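Local coordinates for protein CAS3 Metal dependent phosphohydrolase (Methanocaldococcus jannaschii, PDB 3S4L) that cuts single-stranded DNA, with magnesium, and single-stranded RNA, as the HD nuclease of a CRISPR antiviral defence system, at residues A[56-61]-A[105-110]; A[70-75]-A[153-158]; A[98-103]-A[111-116]. All blocks are in the same frame, centred on the assembly; numbering follows the deposited sequence.

Overall arrangement
All three contacts lie in the HD nuclease fold of a helical, monomeric chain. Interactions 1 and 3 are neighbours, their centres about 7 Å apart, and both use helix 91-107. They share one apolar patch, where F58 CE1 meets L112 CD1 at 3.4 Å. Interaction 2 lies about 21 Å, centre to centre, from interaction 3 and touches it where M155 CG meets Y98 OH at 3.5 Å. Interactions 2 and 3 both approach the site where D67, H91, H123 and H124 bind calcium in the crystal, S72 and T99 each about 11 Å from a calcium ion. Between side chains, S72 is about 6 Å from H91, T99 about 8 Å from H123, and F58 about 12 Å from H123.

Interaction 1: residues A[56-61]-A[105-110]; sequences DEFMKI and KKFGDK
F107 reaches across from the end of its helix and sets the far end of its ring against the backbone of F58. CZ lies 3.7 Å from F58 N and 3.9 Å from F58 CB. F58 CG lies anti to its backbone N (chi1 167°); F107 CE2 comes to the edge of the F58 ring, near its plane. I61 CD1 touches F107 CE2 at 4.0 Å, the two side chains sliding past each other in opposite directions, and E57 CB sits at the edge of the F107 ring, 4.1 Å from CZ. This apolar group is the close part of the contact. The outer side is looser and polar: the E57 and K106 chains cross at about a right angle, and OE1 stays 4.3 Å from K106 NZ, too far for a salt bridge. K106 also lays CG over one face of its neighbour F107, 3.6 Å above the plane and offset toward the rim. The helix ends at F107, G108 follows with positive phi, and D109 N-caps the next helix through OD1 to L112 N. Helix 52-65 thus packs against the C-terminal end of helix 91-107, with L112 of helix 110-121 touching both phenylalanines.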
loop_
_atom_site.group_PDB
_atom_site.type_symbol
_atom_site.label_atom_id
_atom_site.label_comp_id
_atom_site.label_asym_id
_atom_site.label_seq_id
_atom_site.Cartn_x
_atom_site.Cartn_y
_atom_site.Cartn_z
ATOM N N ASP A 56 -8.813 4.514 -12.563
ATOM C CA ASP A 56 -9.762 4.475 -11.464
ATOM C C ASP A 56 -9.592 3.179 -10.667
ATOM O O ASP A 56 -9.442 3.195 -9.438
ATOM C CB ASP A 56 -11.197 4.606 -12.036
ATOM C CG ASP A 56 -12.257 4.820 -10.959
ATOM O OD1 ASP A 56 -11.895 5.034 -9.784
ATOM O OD2 ASP A 56 -13.461 4.791 -11.289
ATOM N N GLU A 57 -9.630 2.052 -11.371
ATOM C CA GLU A 57 -9.405 0.748 -10.751
ATOM C C GLU A 57 -8.084 0.735 -10.000
ATOM O O GLU A 57 -8.003 0.220 -8.887
ATOM C CB GLU A 57 -9.384 -0.354 -11.807
ATOM C CG GLU A 57 -10.661 -0.482 -12.596
ATOM C CD GLU A 57 -10.479 -1.322 -13.845
ATOM O OE1 GLU A 57 -9.652 -2.261 -13.811
ATOM O OE2 GLU A 57 -11.155 -1.037 -14.862
ATOM N N PHE A 58 -7.048 1.273 -10.636
ATOM C CA PHE A 58 -5.714 1.317 -10.046
ATOM C C PHE A 58 -5.759 2.082 -8.723
ATOM O O PHE A 58 -5.259 1.602 -7.708
ATOM C CB PHE A 58 -4.710 1.921 -11.048
ATOM C CG PHE A 58 -3.375 2.298 -10.454
ATOM C CD1 PHE A 58 -2.406 1.334 -10.207
ATOM C CD2 PHE A 58 -3.077 3.628 -10.171
ATOM C CE1 PHE A 58 -1.162 1.680 -9.674
ATOM C CE2 PHE A 58 -1.837 3.989 -9.625
ATOM C CZ PHE A 58 -0.871 3.009 -9.384
ATOM N N MET A 59 -6.399 3.249 -8.726
ATOM C CA MET A 59 -6.506 4.060 -7.513
ATOM C C MET A 59 -7.292 3.356 -6.409
ATOM O O MET A 59 -6.909 3.429 -5.239
ATOM C CB MET A 59 -7.126 5.422 -7.816
ATOM C CG MET A 59 -6.187 6.343 -8.586
ATOM S SD MET A 59 -4.599 6.557 -7.721
ATOM C CE MET A 59 -5.206 7.234 -6.181
ATOM N N LYS A 60 -8.381 2.681 -6.779
ATOM C CA LYS A 60 -9.180 1.933 -5.818
ATOM C C LYS A 60 -8.362 0.851 -5.116
ATOM O O LYS A 60 -8.623 0.499 -3.967
ATOM C CB LYS A 60 -10.370 1.260 -6.500
ATOM C CG LYS A 60 -11.524 2.169 -6.904
ATOM C CD LYS A 60 -12.640 1.320 -7.510
ATOM C CE LYS A 60 -13.445 2.071 -8.542
ATOM N NZ LYS A 60 -14.330 1.138 -9.289
ATOM N N ILE A 61 -7.394 0.291 -5.820
ATOM C CA ILE A 61 -6.594 -0.754 -5.206
ATOM C C ILE A 61 -5.633 -0.163 -4.173
ATOM O O ILE A 61 -5.487 -0.706 -3.079
ATOM C CB ILE A 61 -5.859 -1.607 -6.245
ATOM C CG1 ILE A 61 -6.875 -2.405 -7.041
ATOM C CG2 ILE A 61 -4.899 -2.555 -5.557
ATOM C CD1 ILE A 61 -6.309 -3.078 -8.261
ATOM N N LYS A 105 -0.620 -8.740 -10.823
ATOM C CA LYS A 105 -1.638 -9.675 -11.313
ATOM C C LYS A 105 -2.714 -8.957 -12.133
ATOM O O LYS A 105 -2.984 -9.313 -13.275
ATOM C CB LYS A 105 -2.297 -10.416 -10.152
ATOM C CG LYS A 105 -3.222 -11.523 -10.599
ATOM C CD LYS A 105 -2.438 -12.736 -11.043
ATOM C CE LYS A 105 -3.331 -13.736 -11.776
ATOM N NZ LYS A 105 -4.749 -13.699 -11.300
ATOM N N LYS A 106 -3.303 -7.925 -11.543
ATOM C CA LYS A 106 -4.430 -7.218 -12.148
ATOM C C LYS A 106 -4.081 -6.522 -13.465
ATOM O O LYS A 106 -4.887 -6.523 -14.392
ATOM C CB LYS A 106 -5.040 -6.215 -11.152
ATOM C CG LYS A 106 -6.140 -5.322 -11.736
ATOM C CD LYS A 106 -7.475 -6.057 -11.869
ATOM C CE LYS A 106 -8.109 -5.857 -13.255
ATOM N NZ LYS A 106 -9.416 -6.572 -13.406
ATOM N N PHE A 107 -2.890 -5.936 -13.559
ATOM C CA PHE A 107 -2.556 -5.139 -14.736
ATOM C C PHE A 107 -1.398 -5.656 -15.602
ATOM O O PHE A 107 -1.171 -5.130 -16.691
ATOM C CB PHE A 107 -2.255 -3.698 -14.338
ATOM C CG PHE A 107 -3.405 -2.981 -13.679
ATOM C CD1 PHE A 107 -4.450 -2.456 -14.436
ATOM C CD2 PHE A 107 -3.419 -2.785 -12.301
ATOM C CE1 PHE A 107 -5.499 -1.771 -13.827
ATOM C CE2 PHE A 107 -4.472 -2.097 -11.685
ATOM C CZ PHE A 107 -5.505 -1.590 -12.449
ATOM N N GLY A 108 -0.661 -6.657 -15.125
ATOM C CA GLY A 108 0.489 -7.180 -15.854
ATOM C C GLY A 108 1.521 -6.159 -16.337
ATOM O O GLY A 108 2.054 -6.294 -17.445
ATOM N N ASP A 109 1.804 -5.142 -15.515
ATOM C CA ASP A 109 2.778 -4.085 -15.848
ATOM C C ASP A 109 3.710 -3.834 -14.658
ATOM O O ASP A 109 3.351 -3.124 -13.715
ATOM C CB ASP A 109 2.053 -2.778 -16.257
ATOM C CG ASP A 109 3.028 -1.632 -16.611
ATOM O OD1 ASP A 109 4.083 -1.506 -15.954
ATOM O OD2 ASP A 109 2.746 -0.855 -17.551
ATOM N N LYS A 110 4.900 -4.427 -14.695
ATOM C CA LYS A 110 5.845 -4.312 -13.579
ATOM C C LYS A 110 6.104 -2.868 -13.121
ATOM O O LYS A 110 6.243 -2.616 -11.930
ATOM C CB LYS A 110 7.182 -4.999 -13.898
ATOM C CG LYS A 110 7.184 -6.525 -13.772
ATOM C CD LYS A 110 8.586 -7.151 -13.998
ATOM C CE LYS A 110 8.817 -7.557 -15.462
ATOM N NZ LYS A 110 9.778 -8.715 -15.638
#

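Interaction 2: residues A[70-75]-A[153-158]; sequences KASKIY and DGMIED
G154 O accepts the shortest hydrogen bond of the contact, from K73 N at 2.8 Å, nearly straight at 171°. A second bond runs the other way, I156 N to A71 O at 2.9 Å. Together they flank S72 and M155 as a single beta bridge, accompanied by CA-H...O contacts from M155 CA to A71 O and from S72 CA to G154 O. K73 rests on the loop backbone, its CG near M155 O; the chain bends at chi3 (-92°), placing CE 3.1 Å from D153 O. D153 turns back towards the start of the helix because CG sits between the backbone N and carbonyl carbon (chi1 59°). OD1 receives a weak bond from I74 N at 3.2 Å, while OD2 forms a salt bridge with R77. On the apolar side, M155 curls at chi2 and chi3, bringing CE to 3.9 Å from A71 CB and SD near S72 OG; I156 CG1 packs on the same A71 CB. S72 occupies the N-cap position, but its OG bonds to G69 O. The bridge joins the start of helix 73-80 to the loop between helices 142-149 and 159-167, and S72 and M155 both rest on V94 of helix 91-107.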
loop_
_atom_site.group_PDB
_atom_site.type_symbol
_atom_site.label_atom_id
_atom_site.label_comp_id
_atom_site.label_asym_id
_atom_site.label_seq_id
_atom_site.Cartn_x
_atom_site.Cartn_y
_atom_site.Cartn_z
ATOM N N LYS A 70 -1.930 -3.297 8.225
ATOM C CA LYS A 70 -2.538 -3.302 9.553
ATOM C C LYS A 70 -3.077 -4.682 9.939
ATOM O O LYS A 70 -3.285 -4.968 11.122
ATOM C CB LYS A 70 -3.639 -2.241 9.671
ATOM C CG LYS A 70 -3.134 -0.794 9.724
ATOM C CD LYS A 70 -4.319 0.207 9.842
ATOM C CE LYS A 70 -3.866 1.669 9.898
ATOM N NZ LYS A 70 -4.978 2.577 10.369
ATOM N N ALA A 71 -3.335 -5.534 8.952
ATOM C CA ALA A 71 -3.785 -6.880 9.282
ATOM C C ALA A 71 -2.629 -7.768 9.766
ATOM O O ALA A 71 -2.808 -8.973 9.916
ATOM C CB ALA A 71 -4.523 -7.531 8.109
ATOM N N SER A 72 -1.457 -7.172 10.012
ATOM C CA SER A 72 -0.351 -7.885 10.689
ATOM C C SER A 72 -0.764 -8.163 12.124
ATOM O O SER A 72 -1.336 -7.287 12.776
ATOM C CB SER A 72 0.928 -7.039 10.710
ATOM O OG SER A 72 1.373 -6.715 9.399
ATOM N N LYS A 73 -0.485 -9.366 12.623
ATOM C CA LYS A 73 -0.851 -9.703 13.994
ATOM C C LYS A 73 -0.355 -8.679 15.015
ATOM O O LYS A 73 -1.090 -8.294 15.927
ATOM C CB LYS A 73 -0.408 -11.120 14.349
ATOM C CG LYS A 73 -1.121 -12.144 13.495
ATOM C CD LYS A 73 -1.007 -13.524 14.061
ATOM C CE LYS A 73 0.193 -14.244 13.490
ATOM N NZ LYS A 73 0.329 -15.615 14.092
ATOM N N ILE A 74 0.879 -8.225 14.836
ATOM C CA ILE A 74 1.492 -7.224 15.704
ATOM C C ILE A 74 0.677 -5.912 15.678
ATOM O O ILE A 74 0.335 -5.343 16.724
ATOM C CB ILE A 74 2.966 -6.982 15.264
ATOM C CG1 ILE A 74 3.592 -5.793 15.986
ATOM C CG2 ILE A 74 3.025 -6.709 13.772
ATOM C CD1 ILE A 74 3.760 -5.986 17.479
ATOM N N TYR A 75 0.351 -5.429 14.489
ATOM C CA TYR A 75 -0.418 -4.191 14.421
ATOM C C TYR A 75 -1.767 -4.347 15.146
ATOM O O TYR A 75 -2.181 -3.485 15.930
ATOM C CB TYR A 75 -0.599 -3.692 12.969
ATOM C CG TYR A 75 -0.955 -2.217 12.961
ATOM C CD1 TYR A 75 -2.264 -1.786 13.226
ATOM C CD2 TYR A 75 0.023 -1.248 12.763
ATOM C CE1 TYR A 75 -2.587 -0.416 13.264
ATOM C CE2 TYR A 75 -0.282 0.111 12.801
ATOM C CZ TYR A 75 -1.587 0.525 13.057
ATOM O OH TYR A 75 -1.895 1.873 13.088
ATOM N N ASP A 153 5.301 -10.509 12.594
ATOM C CA ASP A 153 5.057 -11.902 12.959
ATOM C C ASP A 153 3.826 -12.458 12.251
ATOM O O ASP A 153 3.018 -13.172 12.856
ATOM C CB ASP A 153 4.879 -12.027 14.470
ATOM C CG ASP A 153 3.723 -11.180 14.999
ATOM O OD1 ASP A 153 3.307 -10.201 14.326
ATOM O OD2 ASP A 153 3.239 -11.502 16.100
ATOM N N GLY A 154 3.680 -12.114 10.971
ATOM C CA GLY A 154 2.638 -12.683 10.133
ATOM C C GLY A 154 1.312 -11.931 10.140
ATOM O O GLY A 154 1.039 -11.110 11.015
ATOM N N MET A 155 0.482 -12.227 9.151
ATOM C CA MET A 155 -0.857 -11.668 9.073
ATOM C C MET A 155 -1.798 -12.411 10.015
ATOM O O MET A 155 -1.483 -13.513 10.474
ATOM C CB MET A 155 -1.364 -11.730 7.624
ATOM C CG MET A 155 -0.360 -11.174 6.621
ATOM S SD MET A 155 0.235 -9.531 7.105
ATOM C CE MET A 155 -1.111 -8.503 6.457
ATOM N N ILE A 156 -2.945 -11.798 10.306
ATOM C CA ILE A 156 -3.978 -12.452 11.104
ATOM C C ILE A 156 -4.479 -13.721 10.393
ATOM O O ILE A 156 -4.189 -13.936 9.222
ATOM C CB ILE A 156 -5.159 -11.487 11.441
ATOM C CG1 ILE A 156 -5.622 -10.725 10.201
ATOM C CG2 ILE A 156 -4.756 -10.480 12.494
ATOM C CD1 ILE A 156 -6.619 -11.475 9.359
ATOM N N GLU A 157 -5.215 -14.563 11.112
ATOM C CA GLU A 157 -5.732 -15.816 10.567
ATOM C C GLU A 157 -6.731 -15.586 9.428
ATOM O O GLU A 157 -6.694 -16.277 8.405
ATOM C CB GLU A 157 -6.396 -16.628 11.687
ATOM C CG GLU A 157 -6.891 -17.993 11.261
ATOM C CD GLU A 157 -7.948 -18.550 12.199
ATOM O OE1 GLU A 157 -7.606 -18.904 13.354
ATOM O OE2 GLU A 157 -9.126 -18.629 11.778
ATOM N N ASP A 158 -7.621 -14.614 9.613
ATOM C CA ASP A 158 -8.658 -14.316 8.627
ATOM C C ASP A 158 -8.102 -13.751 7.314
ATOM O O ASP A 158 -8.862 -13.500 6.384
ATOM C CB ASP A 158 -9.677 -13.304 9.191
ATOM C CG ASP A 158 -10.422 -13.815 10.422
ATOM O OD1 ASP A 158 -10.352 -15.029 10.729
ATOM O OD2 ASP A 158 -11.097 -12.993 11.083
#

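Interaction 3: residues A[98-103]-A[111-116]; sequences YTYHIL and NLAFIG
L103 and A113 meet at the closest backbone approach of the two helices, CB to CB at 3.7 Å, where their CA atoms are only 4.9 Å apart. L103 CD1 reaches G116 CA at 3.6 Å and so packs directly on the glycine backbone. T99 adds CG2 against the carbonyl carbon of G116, a lighter touch at 4.1 Å. Y100 brings one side of its ring to A113: CE2 lies 3.6 Å from A113 CB, CD2 lies 3.5 Å from A113 O, and F114 N comes to the ring edge near its plane. No hydrogen bond crosses the contact; small residues and side-chain packing carry it. In the next shell, T99 OG1 bonds to S95 O within its own helix, while the Y100 ring meets F187 with the planes about 45° apart. Segments 98-103 and 111-116 run nearly antiparallel, 156° between directions and 8.1 Å between axes, as a helical hairpin closed by the short turn after F107. Helix 52-65 packs against this pair through F58, which touches L103, and L65, which touches T99, while helix 204-215 meets I115.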
loop_
_atom_site.group_PDB
_atom_site.type_symbol
_atom_site.label_atom_id
_atom_site.label_comp_id
_atom_site.label_asym_id
_atom_site.label_seq_id
_atom_site.Cartn_x
_atom_site.Cartn_y
_atom_site.Cartn_z
ATOM N N TYR A 98 2.119 -6.569 -0.504
ATOM C CA TYR A 98 0.897 -7.136 -1.076
ATOM C C TYR A 98 0.361 -6.302 -2.248
ATOM O O TYR A 98 -0.206 -6.835 -3.211
ATOM C CB TYR A 98 -0.182 -7.330 -0.015
ATOM C CG TYR A 98 0.113 -8.483 0.884
ATOM C CD1 TYR A 98 -0.036 -9.790 0.430
ATOM C CD2 TYR A 98 0.565 -8.274 2.187
ATOM C CE1 TYR A 98 0.263 -10.870 1.256
ATOM C CE2 TYR A 98 0.844 -9.346 3.029
ATOM C CZ TYR A 98 0.697 -10.631 2.553
ATOM O OH TYR A 98 0.974 -11.671 3.381
ATOM N N THR A 99 0.544 -4.992 -2.158
ATOM C CA THR A 99 0.059 -4.103 -3.202
ATOM C C THR A 99 0.764 -4.442 -4.493
ATOM O O THR A 99 0.144 -4.546 -5.550
ATOM C CB THR A 99 0.294 -2.628 -2.846
ATOM O OG1 THR A 99 -0.510 -2.287 -1.709
ATOM C CG2 THR A 99 -0.070 -1.725 -4.021
ATOM N N TYR A 100 2.072 -4.628 -4.404
ATOM C CA TYR A 100 2.842 -4.901 -5.592
ATOM C C TYR A 100 2.343 -6.166 -6.295
ATOM O O TYR A 100 2.094 -6.155 -7.504
ATOM C CB TYR A 100 4.324 -5.046 -5.262
ATOM C CG TYR A 100 5.105 -5.439 -6.485
ATOM C CD1 TYR A 100 5.366 -6.773 -6.773
ATOM C CD2 TYR A 100 5.552 -4.475 -7.375
ATOM C CE1 TYR A 100 6.085 -7.138 -7.925
ATOM C CE2 TYR A 100 6.260 -4.820 -8.520
ATOM C CZ TYR A 100 6.526 -6.152 -8.788
ATOM O OH TYR A 100 7.233 -6.486 -9.920
ATOM N N HIS A 101 2.224 -7.268 -5.560
ATOM C CA HIS A 101 1.865 -8.531 -6.222
ATOM C C HIS A 101 0.452 -8.487 -6.784
ATOM O O HIS A 101 0.185 -8.982 -7.872
ATOM C CB HIS A 101 2.063 -9.742 -5.307
ATOM C CG HIS A 101 3.494 -9.997 -4.987
ATOM N ND1 HIS A 101 4.381 -10.501 -5.914
ATOM C CD2 HIS A 101 4.211 -9.768 -3.861
ATOM C CE1 HIS A 101 5.580 -10.589 -5.364
ATOM N NE2 HIS A 101 5.503 -10.150 -4.119
ATOM N N ILE A 102 -0.444 -7.855 -6.043
ATOM C CA ILE A 102 -1.806 -7.719 -6.510
ATOM C C ILE A 102 -1.878 -6.808 -7.746
ATOM O O ILE A 102 -2.580 -7.139 -8.692
ATOM C CB ILE A 102 -2.744 -7.287 -5.382
ATOM C CG1 ILE A 102 -3.000 -8.495 -4.478
ATOM C CG2 ILE A 102 -4.073 -6.761 -5.955
ATOM C CD1 ILE A 102 -3.169 -8.149 -3.040
ATOM N N LEU A 103 -1.125 -5.705 -7.776
ATOM C CA LEU A 103 -1.120 -4.851 -8.967
ATOM C C LEU A 103 -0.565 -5.579 -10.185
ATOM O O LEU A 103 -1.074 -5.431 -11.298
ATOM C CB LEU A 103 -0.348 -3.551 -8.730
ATOM C CG LEU A 103 -1.002 -2.513 -7.808
ATOM C CD1 LEU A 103 -0.031 -1.343 -7.573
ATOM C CD2 LEU A 103 -2.327 -2.031 -8.415
ATOM N N ASN A 111 6.190 -1.920 -14.053
ATOM C CA ASN A 111 6.419 -0.532 -13.654
ATOM C C ASN A 111 5.227 0.063 -12.878
ATOM O O ASN A 111 5.410 0.749 -11.870
ATOM C CB ASN A 111 6.816 0.345 -14.850
ATOM C CG ASN A 111 8.195 0.001 -15.399
ATOM O OD1 ASN A 111 8.842 -0.938 -14.939
ATOM N ND2 ASN A 111 8.642 0.754 -16.404
ATOM N N LEU A 112 4.010 -0.214 -13.337
ATOM C CA LEU A 112 2.810 0.258 -12.648
ATOM C C LEU A 112 2.734 -0.320 -11.227
ATOM O O LEU A 112 2.512 0.412 -10.254
ATOM C CB LEU A 112 1.549 -0.090 -13.452
ATOM C CG LEU A 112 0.199 0.387 -12.908
ATOM C CD1 LEU A 112 0.143 1.918 -12.811
ATOM C CD2 LEU A 112 -0.923 -0.138 -13.788
ATOM N N ALA A 113 2.940 -1.628 -11.108
ATOM C CA ALA A 113 2.925 -2.298 -9.803
ATOM C C ALA A 113 4.016 -1.738 -8.879
ATOM O O ALA A 113 3.795 -1.495 -7.682
ATOM C CB ALA A 113 3.104 -3.790 -9.995
ATOM N N PHE A 114 5.203 -1.522 -9.434
ATOM C CA PHE A 114 6.263 -0.911 -8.653
ATOM C C PHE A 114 5.832 0.464 -8.163
ATOM O O PHE A 114 5.935 0.772 -6.975
ATOM C CB PHE A 114 7.564 -0.793 -9.454
ATOM C CG PHE A 114 8.651 -0.021 -8.735
ATOM C CD1 PHE A 114 8.869 1.325 -9.012
ATOM C CD2 PHE A 114 9.444 -0.636 -7.777
ATOM C CE1 PHE A 114 9.877 2.042 -8.347
ATOM C CE2 PHE A 114 10.442 0.073 -7.107
ATOM C CZ PHE A 114 10.655 1.411 -7.393
ATOM N N ILE A 115 5.348 1.304 -9.074
ATOM C CA ILE A 115 5.028 2.670 -8.685
ATOM C C ILE A 115 3.870 2.713 -7.688
ATOM O O ILE A 115 3.821 3.573 -6.812
ATOM C CB ILE A 115 4.666 3.542 -9.871
ATOM C CG1 ILE A 115 4.405 4.941 -9.380
ATOM C CG2 ILE A 115 3.362 3.100 -10.474
ATOM C CD1 ILE A 115 3.583 5.723 -10.326
ATOM N N GLY A 116 2.922 1.794 -7.834
ATOM C CA GLY A 116 1.814 1.720 -6.894
ATOM C C GLY A 116 2.325 1.285 -5.534
ATOM O O GLY A 116 1.979 1.888 -4.526
#